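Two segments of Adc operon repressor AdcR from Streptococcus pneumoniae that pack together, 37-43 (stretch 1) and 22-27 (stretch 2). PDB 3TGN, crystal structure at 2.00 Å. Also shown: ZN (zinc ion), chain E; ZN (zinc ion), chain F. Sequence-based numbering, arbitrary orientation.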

# COMPACT_ATOMS: atom_id res chain seq x y z
N THR B 37 -1.49 17.11 -4.20
CA THR B 37 -1.23 15.80 -3.64
C THR B 37 -1.52 14.75 -4.70
O THR B 37 -2.22 15.03 -5.68
CB THR B 37 -2.13 15.51 -2.43
OG1 THR B 37 -3.47 15.29 -2.88
CG2 THR B 37 -2.10 16.68 -1.46
N ASN B 38 -0.98 13.55 -4.52
CA ASN B 38 -1.24 12.47 -5.46
C ASN B 38 -2.74 12.21 -5.58
O ASN B 38 -3.25 11.99 -6.68
CB ASN B 38 -0.51 11.19 -5.05
CG ASN B 38 -0.64 10.10 -6.09
OD1 ASN B 38 -0.01 10.16 -7.14
ND2 ASN B 38 -1.46 9.10 -5.80
N THR B 39 -3.42 12.23 -4.45
CA THR B 39 -4.86 11.99 -4.42
C THR B 39 -5.61 13.04 -5.24
O THR B 39 -6.53 12.71 -5.99
CB THR B 39 -5.40 11.95 -2.98
OG1 THR B 39 -4.75 10.89 -2.25
CG2 THR B 39 -6.90 11.69 -2.98
N GLN B 40 -5.20 14.30 -5.11
CA GLN B 40 -5.80 15.38 -5.87
C GLN B 40 -5.64 15.17 -7.38
O GLN B 40 -6.60 15.28 -8.13
CB GLN B 40 -5.21 16.73 -5.47
CG GLN B 40 -5.74 17.30 -4.16
CD GLN B 40 -5.03 18.57 -3.73
OE1 GLN B 40 -3.84 18.56 -3.43
NE2 GLN B 40 -5.77 19.68 -3.71
N GLU B 41 -4.42 14.85 -7.81
CA GLU B 41 -4.16 14.60 -9.22
C GLU B 41 -5.00 13.44 -9.75
O GLU B 41 -5.55 13.51 -10.85
CB GLU B 41 -2.68 14.32 -9.48
CG GLU B 41 -1.79 15.54 -9.43
CD GLU B 41 -0.46 15.33 -10.13
OE1 GLU B 41 -0.16 14.17 -10.51
OE2 GLU B 41 0.29 16.31 -10.32
N HIS B 42 -5.10 12.38 -8.96
CA HIS B 42 -5.86 11.20 -9.36
C HIS B 42 -7.34 11.56 -9.54
O HIS B 42 -7.99 11.10 -10.47
CB HIS B 42 -5.70 10.06 -8.36
CG HIS B 42 -6.14 8.73 -8.88
ND1 HIS B 42 -5.28 7.84 -9.47
CD2 HIS B 42 -7.36 8.15 -8.90
CE1 HIS B 42 -5.94 6.76 -9.84
NE2 HIS B 42 -7.21 6.92 -9.50
N ILE B 43 -7.85 12.39 -8.64
CA ILE B 43 -9.22 12.88 -8.74
C ILE B 43 -9.42 13.63 -10.05
O ILE B 43 -10.40 13.40 -10.76
CB ILE B 43 -9.61 13.79 -7.56
CG1 ILE B 43 -9.75 12.97 -6.28
CG2 ILE B 43 -10.90 14.53 -7.85
CD1 ILE B 43 -10.24 13.76 -5.09
ZN ZN E . -3.27 7.87 -9.76
ZN ZN F . 1.66 14.00 -11.34
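Stretch 2 (22-27) QHEILI

Stretch 2 runs as an irregular, mostly extended segment without regular secondary structure, past the first turns of the helix that begins at Asn38. The nearest CA pair lies at its start, where the CA atoms of Gln22 and Asn38 are 7.3 Å apart; the side chain of Gln22 is not modelled beyond CB. His23 departs from the extended conformation (phi/psi -84/-3). Its CA-to-CB bond points sideways, yet chi1 of 84° (p) brings the ring to the helix, where its edge meets the face of His42, with planes at 90°, centroids 5.0 Å apart and His23 CE1 4.0 Å from His42 CG. A water links this ring to the first helical turn, lying 3.0 Å from His23 ND1, 3.0 Å from Thr39 OG1 and 2.6 Å from Asn38 ND2, from which it accepts.

Glu24 returns to an extended backbone (-153/154), and its CA-to-CB bond points toward the helix. Its OE1 accepts a hydrogen bond from Asn38 ND2 (2.9 Å) and also binds the zinc ion of chain E at 2.0 Å; His42 ND1 coordinates the same ion at 2.0 Å, so the metal ties the two stretches together. The CA-to-CB bond of Ile25 then points away, as expected of an extended chain, and that of Leu26 toward; Leu26 CD1 lies 3.1 Å from Asn38 OD1. By Ile27 the side chain is out of reach.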

# COMPACT_ATOMS: atom_id res chain seq x y z
N GLN B 22 0.43 6.50 0.28
CA GLN B 22 -0.46 6.82 -0.83
C GLN B 22 -1.28 5.58 -1.15
O GLN B 22 -0.92 4.47 -0.76
CB GLN B 22 0.33 7.28 -2.04
N HIS B 23 -2.39 5.75 -1.87
CA HIS B 23 -3.27 4.63 -2.17
C HIS B 23 -2.80 3.85 -3.39
O HIS B 23 -3.39 2.84 -3.76
CB HIS B 23 -4.72 5.11 -2.36
CG HIS B 23 -5.02 5.60 -3.74
ND1 HIS B 23 -4.86 6.92 -4.11
CD2 HIS B 23 -5.48 4.96 -4.83
CE1 HIS B 23 -5.20 7.06 -5.38
NE2 HIS B 23 -5.59 5.89 -5.84
N GLU B 24 -1.72 4.32 -4.01
CA GLU B 24 -1.20 3.69 -5.21
C GLU B 24 0.29 3.94 -5.34
O GLU B 24 0.81 4.93 -4.83
CB GLU B 24 -1.89 4.25 -6.46
CG GLU B 24 -1.62 5.73 -6.67
CD GLU B 24 -2.36 6.31 -7.86
OE1 GLU B 24 -2.19 7.51 -8.15
OE2 GLU B 24 -3.13 5.56 -8.50
N ILE B 25 0.97 3.03 -6.03
CA ILE B 25 2.37 3.21 -6.35
C ILE B 25 2.50 3.73 -7.78
O ILE B 25 1.91 3.18 -8.71
CB ILE B 25 3.16 1.89 -6.22
CG1 ILE B 25 3.36 1.54 -4.74
CG2 ILE B 25 4.50 1.99 -6.93
CD1 ILE B 25 4.08 0.24 -4.51
N LEU B 26 3.26 4.81 -7.94
CA LEU B 26 3.58 5.34 -9.25
C LEU B 26 5.10 5.40 -9.41
O LEU B 26 5.81 5.79 -8.49
CB LEU B 26 2.95 6.72 -9.44
CG LEU B 26 1.42 6.74 -9.53
CD1 LEU B 26 0.87 8.14 -9.31
CD2 LEU B 26 0.95 6.18 -10.87
N ILE B 27 5.60 4.99 -10.58
CA ILE B 27 7.03 4.94 -10.82
C ILE B 27 7.58 6.30 -11.22
O ILE B 27 7.09 6.94 -12.15
CB ILE B 27 7.39 3.93 -11.93
CG1 ILE B 27 6.85 2.54 -11.59
CG2 ILE B 27 8.90 3.89 -12.13
CD1 ILE B 27 7.42 1.96 -10.32
O HOH W 1 -2.81 9.05 -3.63
O HOH W 2 1.71 12.02 -10.71